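Local atomic coordinates of CRISPR-associated endonuclease Cas12b (PDB entry 5U31), a protein that uses a guide RNA to find invading DNA next to a protospacer adjacent motif and cleaves it as an RNA-guided, metal-dependent CRISPR endonuclease. Residues A32-Y37 and Q223-R228; R78-E83 and L191-T196; I121-L126 and W217-F222. The protein carries 3 engineered substitutions. One frame throughout, in Å; residues are numbered along the deposited sequence.

Contact 1 of 3, residues A32-Y37 and Q223-R228; sequences AGVRYY and QQAIER. With SO4 (sulfate ion), chain F; nucleotides of chain C.
Val34 and Ala225 mark the crossing of helix 17-45 and helix 216-257 of the REC1 domain: their CA atoms are 5.3 Å apart, the local axes approach to 8.5 Å, and the signed crossing angle is -54°. It is a small, largely apolar helix-helix packing. Val34 reaches across with both methyls. CG1 stands anti to the backbone N (chi1 170°) and comes within 4.3 Å of Ala225 CB, while CG2 takes the other branch and rests 3.9 Å from Gln224 CB, the two side chains crossing at about a right angle. Ala225 CB also meets Tyr37 CB at 3.8 Å, but the Tyr37 ring leads away from residues 223-228 to meet the preceding Phe222 edge-to-face, and its hydroxyl binds the backbone of the loop at Tyr195. Gln224 NE2 is satisfied by Asp220 and by Trp392 O. On the far side of helix 216-257, Glu227, salt-bridged to Arg394, packs against the DNA backbone, its CD lying 3.4 Å from C4' of DT19 of chain C.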
loop_
_atom_site.group_PDB
_atom_site.type_symbol
_atom_site.label_atom_id
_atom_site.label_comp_id
_atom_site.label_asym_id
_atom_site.label_seq_id
_atom_site.Cartn_x
_atom_site.Cartn_y
_atom_site.Cartn_z
ATOM N N ALA A 32 -15.913 -14.831 -24.499
ATOM C CA ALA A 32 -16.796 -14.332 -25.549
ATOM C C ALA A 32 -18.211 -14.162 -25.025
ATOM O O ALA A 32 -18.878 -13.165 -25.328
ATOM C CB ALA A 32 -16.779 -15.275 -26.746
ATOM N N GLY A 33 -18.678 -15.119 -24.222
ATOM C CA GLY A 33 -20.020 -15.022 -23.676
ATOM C C GLY A 33 -20.187 -13.819 -22.770
ATOM O O GLY A 33 -21.169 -13.081 -22.870
ATOM N N VAL A 34 -19.220 -13.602 -21.877
ATOM C CA VAL A 34 -19.287 -12.449 -20.984
ATOM C C VAL A 34 -19.235 -11.153 -21.783
ATOM O O VAL A 34 -19.977 -10.204 -21.504
ATOM C CB VAL A 34 -18.160 -12.513 -19.936
ATOM C CG1 VAL A 34 -18.088 -11.205 -19.169
ATOM C CG2 VAL A 34 -18.397 -13.658 -18.980
ATOM N N ARG A 35 -18.372 -11.097 -22.800
ATOM C CA ARG A 35 -18.306 -9.904 -23.637
ATOM C C ARG A 35 -19.632 -9.658 -24.348
ATOM O O ARG A 35 -20.076 -8.510 -24.463
ATOM C CB ARG A 35 -17.166 -10.034 -24.647
ATOM C CG ARG A 35 -16.883 -8.772 -25.436
ATOM C CD ARG A 35 -15.724 -8.988 -26.394
ATOM N NE ARG A 35 -15.334 -7.765 -27.094
ATOM C CZ ARG A 35 -14.289 -7.014 -26.759
ATOM N NH1 ARG A 35 -13.523 -7.357 -25.731
ATOM N NH2 ARG A 35 -14.006 -5.919 -27.453
ATOM N N TYR A 36 -20.284 -10.726 -24.816
ATOM C CA TYR A 36 -21.557 -10.577 -25.515
ATOM C C TYR A 36 -22.607 -9.939 -24.613
ATOM O O TYR A 36 -23.287 -8.986 -25.011
ATOM C CB TYR A 36 -22.038 -11.936 -26.041
ATOM C CG TYR A 36 -23.491 -11.942 -26.449
ATOM C CD1 TYR A 36 -24.452 -12.556 -25.656
ATOM C CD2 TYR A 36 -23.909 -11.306 -27.611
ATOM C CE1 TYR A 36 -25.787 -12.548 -26.019
ATOM C CE2 TYR A 36 -25.240 -11.291 -27.979
ATOM C CZ TYR A 36 -26.171 -11.913 -27.180
ATOM O OH TYR A 36 -27.494 -11.901 -27.542
ATOM N N TYR A 37 -22.748 -10.446 -23.385
ATOM C CA TYR A 37 -23.768 -9.918 -22.485
ATOM C C TYR A 37 -23.379 -8.545 -21.955
ATOM O O TYR A 37 -24.238 -7.671 -21.786
ATOM C CB TYR A 37 -24.007 -10.887 -21.330
ATOM C CG TYR A 37 -24.654 -12.183 -21.741
ATOM C CD1 TYR A 37 -25.962 -12.215 -22.210
ATOM C CD2 TYR A 37 -23.967 -13.383 -21.643
ATOM C CE1 TYR A 37 -26.563 -13.413 -22.583
ATOM C CE2 TYR A 37 -24.556 -14.582 -22.010
ATOM C CZ TYR A 37 -25.849 -14.591 -22.480
ATOM O OH TYR A 37 -26.420 -15.788 -22.845
ATOM N N GLN A 223 -23.739 -13.969 -15.074
ATOM C CA GLN A 223 -23.430 -13.384 -13.774
ATOM C C GLN A 223 -22.167 -12.536 -13.833
ATOM O O GLN A 223 -22.129 -11.429 -13.285
ATOM C CB GLN A 223 -23.278 -14.470 -12.711
ATOM C CG GLN A 223 -22.951 -13.893 -11.348
ATOM C CD GLN A 223 -22.821 -14.936 -10.264
ATOM O OE1 GLN A 223 -23.298 -16.064 -10.405
ATOM N NE2 GLN A 223 -22.162 -14.564 -9.169
ATOM N N GLN A 224 -21.125 -13.028 -14.505
ATOM C CA GLN A 224 -19.871 -12.291 -14.553
ATOM C C GLN A 224 -19.993 -11.003 -15.355
ATOM O O GLN A 224 -19.163 -10.102 -15.189
ATOM C CB GLN A 224 -18.761 -13.179 -15.117
ATOM C CG GLN A 224 -18.340 -14.277 -14.149
ATOM C CD GLN A 224 -17.059 -14.974 -14.553
ATOM O OE1 GLN A 224 -15.975 -14.394 -14.488
ATOM N NE2 GLN A 224 -17.174 -16.231 -14.965
ATOM N N ALA A 225 -21.013 -10.897 -16.207
ATOM C CA ALA A 225 -21.279 -9.649 -16.909
ATOM C C ALA A 225 -22.004 -8.658 -16.011
ATOM O O ALA A 225 -21.717 -7.456 -16.042
ATOM C CB ALA A 225 -22.093 -9.924 -18.171
ATOM N N ILE A 226 -22.950 -9.151 -15.212
ATOM C CA ILE A 226 -23.621 -8.312 -14.229
ATOM C C ILE A 226 -22.615 -7.764 -13.224
ATOM O O ILE A 226 -22.642 -6.576 -12.877
ATOM C CB ILE A 226 -24.740 -9.112 -13.536
ATOM C CG1 ILE A 226 -25.782 -9.577 -14.556
ATOM C CG2 ILE A 226 -25.401 -8.281 -12.470
ATOM C CD1 ILE A 226 -26.627 -8.463 -15.129
ATOM N N GLU A 227 -21.702 -8.618 -12.753
ATOM C CA GLU A 227 -20.730 -8.211 -11.743
ATOM C C GLU A 227 -19.906 -7.019 -12.209
ATOM O O GLU A 227 -19.868 -5.973 -11.549
ATOM C CB GLU A 227 -19.812 -9.379 -11.405
ATOM C CG GLU A 227 -20.509 -10.542 -10.786
ATOM C CD GLU A 227 -19.610 -11.743 -10.735
ATOM O OE1 GLU A 227 -20.103 -12.860 -10.470
ATOM O OE2 GLU A 227 -18.398 -11.558 -10.961
ATOM N N ARG A 228 -19.224 -7.163 -13.346
ATOM C CA ARG A 228 -18.356 -6.093 -13.815
ATOM C C ARG A 228 -19.154 -4.846 -14.147
ATOM O O ARG A 228 -18.635 -3.728 -14.046
ATOM C CB ARG A 228 -17.556 -6.567 -15.027
ATOM C CG ARG A 228 -18.385 -6.788 -16.262
ATOM C CD ARG A 228 -17.580 -7.448 -17.356
ATOM N NE ARG A 228 -16.431 -6.650 -17.768
ATOM C CZ ARG A 228 -15.167 -7.046 -17.661
ATOM N NH1 ARG A 228 -14.882 -8.239 -17.159
ATOM N NH2 ARG A 228 -14.187 -6.251 -18.063
HETATM S S SO4 F . -27.973 -9.896 -31.102
HETATM O O1 SO4 F . -27.024 -8.821 -30.821
HETATM O O2 SO4 F . -28.962 -9.402 -32.057
HETATM O O3 SO4 F . -27.256 -11.039 -31.662
HETATM O O4 SO4 F . -28.661 -10.309 -29.882
ATOM P P DT C 19 -21.622 -9.030 -5.779
ATOM O OP1 DT C 19 -22.992 -9.435 -6.144
ATOM O OP2 DT C 19 -21.386 -8.482 -4.423
ATOM O "O5'" DT C 19 -20.532 -10.201 -5.971
ATOM C "C5'" DT C 19 -20.534 -10.979 -7.145
ATOM C "C4'" DT C 19 -19.187 -11.653 -7.400
ATOM O "O4'" DT C 19 -18.088 -10.781 -7.080
ATOM C "C3'" DT C 19 -18.885 -12.888 -6.587
ATOM O "O3'" DT C 19 -19.639 -13.994 -7.063
ATOM C "C2'" DT C 19 -17.399 -13.051 -6.889
ATOM C "C1'" DT C 19 -16.923 -11.588 -6.940
ATOM N N1 DT C 19 -16.192 -11.180 -5.714
ATOM C C2 DT C 19 -14.874 -11.543 -5.566
ATOM O O2 DT C 19 -14.254 -12.174 -6.406
ATOM N N3 DT C 19 -14.298 -11.129 -4.396
ATOM C C4 DT C 19 -14.895 -10.411 -3.381
ATOM O O4 DT C 19 -14.292 -10.090 -2.367
ATOM C C5 DT C 19 -16.279 -10.070 -3.595
ATOM C C7 DT C 19 -17.033 -9.292 -2.561
ATOM C C6 DT C 19 -16.856 -10.471 -4.735
#

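Contact 2 of 3, residues R78-E83 and L191-T196. With SO4 (sulfate ion), chain F.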
loop_
_atom_site.group_PDB
_atom_site.type_symbol
_atom_site.label_atom_id
_atom_site.label_comp_id
_atom_site.label_asym_id
_atom_site.label_seq_id
_atom_site.Cartn_x
_atom_site.Cartn_y
_atom_site.Cartn_z
ATOM N N ARG A 78 -35.074 -3.711 -33.181
ATOM C CA ARG A 78 -35.923 -3.848 -34.359
ATOM C C ARG A 78 -35.661 -5.169 -35.063
ATOM O O ARG A 78 -36.597 -5.849 -35.501
ATOM C CB ARG A 78 -35.695 -2.687 -35.326
ATOM C CG ARG A 78 -36.069 -1.318 -34.793
ATOM C CD ARG A 78 -37.507 -1.243 -34.359
ATOM N NE ARG A 78 -37.867 0.115 -33.968
ATOM C CZ ARG A 78 -39.042 0.455 -33.449
ATOM N NH1 ARG A 78 -39.289 1.715 -33.122
ATOM N NH2 ARG A 78 -39.965 -0.472 -33.249
ATOM N N ALA A 79 -34.387 -5.545 -35.182
ATOM C CA ALA A 79 -34.039 -6.811 -35.813
ATOM C C ALA A 79 -34.512 -7.993 -34.984
ATOM O O ALA A 79 -34.846 -9.043 -35.542
ATOM C CB ALA A 79 -32.530 -6.881 -36.036
ATOM N N ARG A 80 -34.551 -7.842 -33.660
ATOM C CA ARG A 80 -35.067 -8.904 -32.806
ATOM C C ARG A 80 -36.575 -9.065 -32.970
ATOM O O ARG A 80 -37.082 -10.192 -33.013
ATOM C CB ARG A 80 -34.700 -8.622 -31.349
ATOM C CG ARG A 80 -35.299 -9.589 -30.341
ATOM C CD ARG A 80 -35.042 -11.032 -30.726
ATOM N NE ARG A 80 -33.633 -11.387 -30.648
ATOM C CZ ARG A 80 -33.183 -12.631 -30.733
ATOM N NH1 ARG A 80 -34.037 -13.631 -30.891
ATOM N NH2 ARG A 80 -31.884 -12.873 -30.651
ATOM N N GLN A 81 -37.309 -7.953 -33.057
ATOM C CA GLN A 81 -38.739 -8.040 -33.328
ATOM C C GLN A 81 -38.998 -8.823 -34.607
ATOM O O GLN A 81 -39.927 -9.638 -34.670
ATOM C CB GLN A 81 -39.349 -6.642 -33.420
ATOM C CG GLN A 81 -39.310 -5.854 -32.122
ATOM C CD GLN A 81 -39.867 -4.447 -32.268
ATOM O OE1 GLN A 81 -39.641 -3.775 -33.272
ATOM N NE2 GLN A 81 -40.605 -4.001 -31.265
ATOM N N VAL A 82 -38.173 -8.600 -35.632
ATOM C CA VAL A 82 -38.310 -9.331 -36.888
ATOM C C VAL A 82 -37.993 -10.808 -36.683
ATOM O O VAL A 82 -38.683 -11.687 -37.214
ATOM C CB VAL A 82 -37.410 -8.694 -37.964
ATOM C CG1 VAL A 82 -37.356 -9.556 -39.212
ATOM C CG2 VAL A 82 -37.899 -7.303 -38.300
ATOM N N GLU A 83 -36.955 -11.103 -35.898
ATOM C CA GLU A 83 -36.568 -12.488 -35.662
ATOM C C GLU A 83 -37.633 -13.228 -34.864
ATOM O O GLU A 83 -37.919 -14.399 -35.136
ATOM C CB GLU A 83 -35.226 -12.535 -34.936
ATOM C CG GLU A 83 -34.345 -13.698 -35.330
ATOM C CD GLU A 83 -33.041 -13.712 -34.562
ATOM O OE1 GLU A 83 -32.819 -14.660 -33.779
ATOM O OE2 GLU A 83 -32.239 -12.769 -34.732
ATOM N N LEU A 191 -35.139 -11.264 -25.577
ATOM C CA LEU A 191 -34.367 -10.067 -25.887
ATOM C C LEU A 191 -33.002 -10.447 -26.441
ATOM O O LEU A 191 -32.617 -10.007 -27.530
ATOM C CB LEU A 191 -34.210 -9.201 -24.636
ATOM C CG LEU A 191 -34.087 -7.675 -24.740
ATOM C CD1 LEU A 191 -33.106 -7.163 -23.700
ATOM C CD2 LEU A 191 -33.701 -7.187 -26.126
HETATM N N MSE A 192 -32.273 -11.281 -25.708
HETATM C CA MSE A 192 -30.919 -11.666 -26.063
HETATM C C MSE A 192 -30.862 -13.120 -26.474
HETATM O O MSE A 192 -31.865 -13.829 -26.438
HETATM C CB MSE A 192 -29.978 -11.436 -24.888
HETATM C CG MSE A 192 -30.010 -10.036 -24.337
HETATM SE SE MSE A 192 -29.255 -9.995 -22.546
HETATM C CE MSE A 192 -29.419 -8.092 -22.194
ATOM N N ARG A 193 -29.672 -13.572 -26.839
ATOM C CA ARG A 193 -29.468 -14.953 -27.232
ATOM C C ARG A 193 -28.855 -15.735 -26.082
ATOM O O ARG A 193 -28.196 -15.175 -25.203
ATOM C CB ARG A 193 -28.570 -15.034 -28.465
ATOM C CG ARG A 193 -28.856 -13.936 -29.472
ATOM C CD ARG A 193 -28.044 -14.085 -30.736
ATOM N NE ARG A 193 -28.868 -14.624 -31.808
ATOM C CZ ARG A 193 -29.574 -13.874 -32.644
ATOM N NH1 ARG A 193 -29.541 -12.555 -32.534
ATOM N NH2 ARG A 193 -30.304 -14.442 -33.591
ATOM N N VAL A 194 -29.105 -17.039 -26.078
ATOM C CA VAL A 194 -28.337 -17.947 -25.239
ATOM C C VAL A 194 -27.024 -18.206 -25.968
ATOM O O VAL A 194 -27.013 -18.824 -27.034
ATOM C CB VAL A 194 -29.094 -19.246 -24.961
ATOM C CG1 VAL A 194 -28.232 -20.176 -24.149
ATOM C CG2 VAL A 194 -30.380 -18.941 -24.220
ATOM N N TYR A 195 -25.921 -17.712 -25.401
ATOM C CA TYR A 195 -24.637 -17.746 -26.094
ATOM C C TYR A 195 -24.291 -19.147 -26.584
ATOM O O TYR A 195 -23.874 -19.326 -27.734
ATOM C CB TYR A 195 -23.523 -17.222 -25.189
ATOM C CG TYR A 195 -22.167 -17.376 -25.837
ATOM C CD1 TYR A 195 -21.386 -18.501 -25.605
ATOM C CD2 TYR A 195 -21.687 -16.417 -26.717
ATOM C CE1 TYR A 195 -20.167 -18.656 -26.216
ATOM C CE2 TYR A 195 -20.461 -16.565 -27.330
ATOM C CZ TYR A 195 -19.705 -17.686 -27.076
ATOM O OH TYR A 195 -18.481 -17.841 -27.684
ATOM N N THR A 196 -24.426 -20.152 -25.717
ATOM C CA THR A 196 -24.081 -21.506 -26.138
ATOM C C THR A 196 -24.992 -21.986 -27.256
ATOM O O THR A 196 -24.544 -22.708 -28.153
ATOM C CB THR A 196 -24.130 -22.481 -24.960
ATOM O OG1 THR A 196 -25.411 -22.415 -24.322
ATOM C CG2 THR A 196 -23.041 -22.158 -23.955
HETATM S S SO4 F . -27.973 -9.896 -31.102
HETATM O O1 SO4 F . -27.024 -8.821 -30.821
HETATM O O2 SO4 F . -28.962 -9.402 -32.057
HETATM O O3 SO4 F . -27.256 -11.039 -31.662
HETATM O O4 SO4 F . -28.661 -10.309 -29.882
#
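Arg193 NH2 is salt-bridged to the Glu83 carboxylate and hydrogen-bonded to its OE2: 2.8 Å, with an N-H...O angle of 156° and OE2 met on its syn side. This pair belongs to a salt-bridge network of Arg80, Glu83 and Arg193 that ties the end of helix 66-83 to the loop between helices 176-185 and 216-257 in the REC1 domain. Within the helix, Arg80 NH1 lies 3.3 Å from Glu83 OE1, an attraction of charge alone because the oxygen sits well out of the guanidinium plane. The two arginines come close as well: Arg80 NH2 stands over one face of Arg193, off centre, with the guanidinium planes 47° apart. Such like charges would be eased by the carboxylate and by the sulfate, probably from the crystallisation liquor, whose O3 accepts a hydrogen bond from Arg193 NH1 at 2.9 Å. Arg80 bends at chi3 (67°), which turns NE back toward the loop, leaving it 3.6 Å from Leu191 O, not hydrogen-bonded.

Contact 3 of 3, residues I121-L126 and W217-F222; sequences IARKFL and WDRDMF. With nucleotides of chain D.
Leu126 and Phe222 form the apolar centre of a helix-helix crossing in the REC1 domain, where helix 118-130 runs across helix 216-257 at 124° with the local axes 9.6 Å apart. Leu126 CD1 makes a CH-pi contact with the Phe222 ring, 4.0 Å from the centroid and 19° off the normal. In Phe222, chi1 of -167° sets CG anti to the backbone N; the ring lies against helix 118-130, where Ala122 CB is 3.6 Å from Phe222 CD2. The other branch of Leu126, CD2, packs on the backbone of the neighbouring helix at Asp218 O. The charged part of the contact is formed by two arginines that cross at about a right angle. Arg219 CD lies over one face of the Arg123 guanidinium, offset toward its rim. Since both groups are positive, this is packing of the aliphatic chain and not an ion pair. Asn401, a motif-binding site, lies beside the Arg123 side chain. Residues 119-123 bind the protospacer adjacent motif, and the DNA contacts agree: Arg123 CD is 3.5 Å from O4 of DT7 of chain D. Arg123 NH1 makes a weak hydrogen bond to O4 of DT6 of chain D, at 2.9 Å.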
loop_
_atom_site.group_PDB
_atom_site.type_symbol
_atom_site.label_atom_id
_atom_site.label_comp_id
_atom_site.label_asym_id
_atom_site.label_seq_id
_atom_site.Cartn_x
_atom_site.Cartn_y
_atom_site.Cartn_z
ATOM N N ILE A 121 -29.688 -11.308 -9.437
ATOM C CA ILE A 121 -30.171 -10.590 -10.613
ATOM C C ILE A 121 -29.936 -11.417 -11.868
ATOM O O ILE A 121 -30.814 -11.517 -12.733
ATOM C CB ILE A 121 -29.512 -9.201 -10.717
ATOM C CG1 ILE A 121 -30.002 -8.292 -9.597
ATOM C CG2 ILE A 121 -29.849 -8.549 -12.046
ATOM C CD1 ILE A 121 -31.447 -7.911 -9.745
ATOM N N ALA A 122 -28.758 -12.033 -11.985
ATOM C CA ALA A 122 -28.479 -12.880 -13.139
ATOM C C ALA A 122 -29.383 -14.109 -13.160
ATOM O O ALA A 122 -29.852 -14.516 -14.228
ATOM C CB ALA A 122 -27.011 -13.293 -13.146
ATOM N N ARG A 123 -29.631 -14.720 -11.998
ATOM C CA ARG A 123 -30.563 -15.844 -11.947
ATOM C C ARG A 123 -31.966 -15.414 -12.347
ATOM O O ARG A 123 -32.713 -16.185 -12.958
ATOM C CB ARG A 123 -30.607 -16.448 -10.545
ATOM C CG ARG A 123 -29.437 -17.304 -10.184
ATOM C CD ARG A 123 -29.613 -18.693 -10.697
ATOM N NE ARG A 123 -28.325 -19.356 -10.795
ATOM C CZ ARG A 123 -28.165 -20.581 -11.265
ATOM N NH1 ARG A 123 -29.226 -21.263 -11.663
ATOM N NH2 ARG A 123 -26.956 -21.119 -11.329
ATOM N N LYS A 124 -32.349 -14.191 -11.996
ATOM C CA LYS A 124 -33.739 -13.799 -12.156
ATOM C C LYS A 124 -34.073 -13.519 -13.611
ATOM O O LYS A 124 -35.206 -13.756 -14.039
ATOM C CB LYS A 124 -34.026 -12.580 -11.278
ATOM C CG LYS A 124 -35.470 -12.144 -11.210
ATOM C CD LYS A 124 -35.604 -10.978 -10.243
ATOM C CE LYS A 124 -37.037 -10.489 -10.154
ATOM N NZ LYS A 124 -37.170 -9.320 -9.250
ATOM N N PHE A 125 -33.095 -13.060 -14.396
ATOM C CA PHE A 125 -33.382 -12.449 -15.683
ATOM C C PHE A 125 -32.888 -13.222 -16.897
ATOM O O PHE A 125 -33.434 -13.021 -17.987
ATOM C CB PHE A 125 -32.783 -11.037 -15.738
ATOM C CG PHE A 125 -33.596 -10.005 -15.017
ATOM C CD1 PHE A 125 -33.298 -9.655 -13.711
ATOM C CD2 PHE A 125 -34.658 -9.380 -15.648
ATOM C CE1 PHE A 125 -34.046 -8.700 -13.046
ATOM C CE2 PHE A 125 -35.412 -8.428 -14.990
ATOM C CZ PHE A 125 -35.105 -8.087 -13.687
ATOM N N LEU A 126 -31.876 -14.080 -16.758
ATOM C CA LEU A 126 -31.293 -14.697 -17.947
ATOM C C LEU A 126 -32.341 -15.473 -18.733
ATOM O O LEU A 126 -32.456 -15.321 -19.954
ATOM C CB LEU A 126 -30.122 -15.605 -17.568
ATOM C CG LEU A 126 -29.434 -16.243 -18.780
ATOM C CD1 LEU A 126 -29.043 -15.173 -19.774
ATOM C CD2 LEU A 126 -28.215 -17.037 -18.370
ATOM N N TRP A 217 -23.082 -23.025 -18.525
ATOM C CA TRP A 217 -22.027 -22.141 -19.004
ATOM C C TRP A 217 -22.565 -20.738 -19.243
ATOM O O TRP A 217 -21.898 -19.747 -18.924
ATOM C CB TRP A 217 -21.405 -22.714 -20.277
ATOM C CG TRP A 217 -21.134 -24.191 -20.201
ATOM C CD1 TRP A 217 -21.890 -25.190 -20.739
ATOM C CD2 TRP A 217 -20.042 -24.832 -19.532
ATOM N NE1 TRP A 217 -21.334 -26.413 -20.452
ATOM C CE2 TRP A 217 -20.197 -26.220 -19.714
ATOM C CE3 TRP A 217 -18.946 -24.367 -18.798
ATOM C CZ2 TRP A 217 -19.297 -27.146 -19.193
ATOM C CZ3 TRP A 217 -18.055 -25.287 -18.281
ATOM C CH2 TRP A 217 -18.234 -26.661 -18.481
ATOM N N ASP A 218 -23.785 -20.633 -19.783
ATOM C CA ASP A 218 -24.403 -19.324 -19.992
ATOM C C ASP A 218 -24.703 -18.628 -18.669
ATOM O O ASP A 218 -24.616 -17.398 -18.571
ATOM C CB ASP A 218 -25.696 -19.460 -20.794
ATOM C CG ASP A 218 -25.512 -20.222 -22.077
ATOM O OD1 ASP A 218 -25.925 -21.398 -22.136
ATOM O OD2 ASP A 218 -24.961 -19.642 -23.031
ATOM N N ARG A 219 -25.093 -19.394 -17.650
ATOM C CA ARG A 219 -25.433 -18.778 -16.376
ATOM C C ARG A 219 -24.198 -18.220 -15.686
ATOM O O ARG A 219 -24.283 -17.192 -15.004
ATOM C CB ARG A 219 -26.159 -19.788 -15.493
ATOM C CG ARG A 219 -27.519 -20.164 -16.052
ATOM C CD ARG A 219 -28.509 -20.514 -14.963
ATOM N NE ARG A 219 -29.870 -20.126 -15.323
ATOM C CZ ARG A 219 -30.661 -20.834 -16.120
ATOM N NH1 ARG A 219 -30.227 -21.971 -16.646
ATOM N NH2 ARG A 219 -31.886 -20.412 -16.392
ATOM N N ASP A 220 -23.046 -18.871 -15.868
ATOM C CA ASP A 220 -21.781 -18.307 -15.407
ATOM C C ASP A 220 -21.445 -17.031 -16.170
ATOM O O ASP A 220 -21.159 -15.989 -15.569
ATOM C CB ASP A 220 -20.672 -19.348 -15.564
ATOM C CG ASP A 220 -19.301 -18.821 -15.178
ATOM O OD1 ASP A 220 -19.217 -17.830 -14.419
ATOM O OD2 ASP A 220 -18.297 -19.407 -15.638
HETATM N N MSE A 221 -21.487 -17.091 -17.495
HETATM C CA MSE A 221 -21.195 -15.933 -18.324
HETATM C C MSE A 221 -22.041 -14.720 -17.964
HETATM O O MSE A 221 -21.539 -13.604 -17.920
HETATM C CB MSE A 221 -21.411 -16.276 -19.788
HETATM C CG MSE A 221 -20.508 -17.353 -20.297
HETATM SE SE MSE A 221 -21.233 -18.059 -21.940
HETATM C CE MSE A 221 -19.890 -19.414 -22.313
ATOM N N PHE A 222 -23.329 -14.943 -17.705
ATOM C CA PHE A 222 -24.227 -13.820 -17.472
ATOM C C PHE A 222 -23.964 -13.168 -16.120
ATOM O O PHE A 222 -23.956 -11.935 -16.016
ATOM C CB PHE A 222 -25.677 -14.280 -17.581
ATOM C CG PHE A 222 -26.657 -13.153 -17.664
ATOM C CD1 PHE A 222 -26.661 -12.298 -18.754
ATOM C CD2 PHE A 222 -27.579 -12.951 -16.656
ATOM C CE1 PHE A 222 -27.560 -11.260 -18.832
ATOM C CE2 PHE A 222 -28.487 -11.912 -16.729
ATOM C CZ PHE A 222 -28.477 -11.068 -17.819
ATOM P P DT D 6 -38.476 -20.156 -15.982
ATOM O OP1 DT D 6 -39.898 -20.174 -16.389
ATOM O OP2 DT D 6 -37.512 -19.174 -16.547
ATOM O "O5'" DT D 6 -38.407 -20.001 -14.391
ATOM C "C5'" DT D 6 -39.280 -20.736 -13.573
ATOM C "C4'" DT D 6 -38.910 -20.554 -12.119
ATOM O "O4'" DT D 6 -37.657 -21.198 -11.852
ATOM C "C3'" DT D 6 -38.683 -19.111 -11.695
ATOM O "O3'" DT D 6 -39.875 -18.565 -11.179
ATOM C "C2'" DT D 6 -37.595 -19.210 -10.611
ATOM C "C1'" DT D 6 -37.186 -20.684 -10.637
ATOM N N1 DT D 6 -35.723 -20.895 -10.544
ATOM C C2 DT D 6 -35.213 -21.477 -9.413
ATOM O O2 DT D 6 -35.910 -21.844 -8.485
ATOM N N3 DT D 6 -33.852 -21.623 -9.404
ATOM C C4 DT D 6 -32.968 -21.249 -10.395
ATOM O O4 DT D 6 -31.758 -21.427 -10.292
ATOM C C5 DT D 6 -33.569 -20.632 -11.558
ATOM C C7 DT D 6 -32.710 -20.179 -12.700
ATOM C C6 DT D 6 -34.904 -20.489 -11.578
ATOM P P DT D 7 -39.905 -17.049 -10.651
ATOM O OP1 DT D 7 -41.324 -16.621 -10.639
ATOM O OP2 DT D 7 -38.905 -16.265 -11.411
ATOM O "O5'" DT D 7 -39.432 -17.168 -9.132
ATOM C "C5'" DT D 7 -40.251 -17.832 -8.199
ATOM C "C4'" DT D 7 -39.556 -17.932 -6.864
ATOM O "O4'" DT D 7 -38.294 -18.633 -7.034
ATOM C "C3'" DT D 7 -39.210 -16.583 -6.213
ATOM O "O3'" DT D 7 -39.518 -16.632 -4.820
ATOM C "C2'" DT D 7 -37.708 -16.472 -6.454
ATOM C "C1'" DT D 7 -37.296 -17.926 -6.347
ATOM N N1 DT D 7 -35.978 -18.214 -6.963
ATOM C C2 DT D 7 -35.042 -18.920 -6.244
ATOM O O2 DT D 7 -35.238 -19.339 -5.118
ATOM N N3 DT D 7 -33.856 -19.119 -6.892
ATOM C C4 DT D 7 -33.518 -18.691 -8.160
ATOM O O4 DT D 7 -32.425 -18.918 -8.654
ATOM C C5 DT D 7 -34.541 -17.957 -8.860
ATOM C C7 DT D 7 -34.279 -17.439 -10.241
ATOM C C6 DT D 7 -35.707 -17.748 -8.232
ATOM P P DG D 5 -32.949 -23.941 -18.179
ATOM O OP1 DG D 5 -33.243 -23.528 -19.571
ATOM O OP2 DG D 5 -31.755 -23.411 -17.486
ATOM O "O5'" DG D 5 -34.205 -23.543 -17.297
ATOM C "C5'" DG D 5 -35.491 -23.836 -17.752
ATOM C "C4'" DG D 5 -36.502 -23.451 -16.705
ATOM O "O4'" DG D 5 -36.124 -24.041 -15.437
ATOM C "C3'" DG D 5 -36.628 -21.957 -16.454
ATOM O "O3'" DG D 5 -37.983 -21.658 -16.249
ATOM C "C2'" DG D 5 -35.799 -21.746 -15.186
ATOM C "C1'" DG D 5 -36.042 -23.048 -14.445
ATOM N N9 DG D 5 -34.966 -23.424 -13.528
ATOM C C8 DG D 5 -33.618 -23.400 -13.780
ATOM N N7 DG D 5 -32.895 -23.804 -12.772
ATOM C C5 DG D 5 -33.822 -24.126 -11.794
ATOM C C6 DG D 5 -33.626 -24.620 -10.484
ATOM O O6 DG D 5 -32.556 -24.885 -9.909
ATOM N N1 DG D 5 -34.835 -24.810 -9.822
ATOM C C2 DG D 5 -36.071 -24.556 -10.356
ATOM N N2 DG D 5 -37.122 -24.801 -9.561
ATOM N N3 DG D 5 -36.267 -24.093 -11.581
ATOM C C4 DG D 5 -35.100 -23.900 -12.240
#

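How the contacts relate
Contacts 1 and 3 share helix 216-257 and lie about 9 Å apart, centre to centre, as neighbouring buried crossings; contact 2, 16 to 17 Å from both and farther from the centre of the chain, is also largely buried but has an exposed rim at Glu83. Chemistry follows place: aliphatic packing carries contact 1, contact 3 adds the Phe222 ring and a DNA-facing arginine pair, and contact 2 relies on charge. Contact 1 touches a different DNA chain. The loop 191-196 joins all three: Tyr36 OH probably bonds Arg193 N, and Thr196 OG1 probably bonds Asp218 OD1. Tyr37 and Phe222, edge-to-face, link contacts 1 and 3 directly. Contacts 1 and 2 also touch the same sulfate.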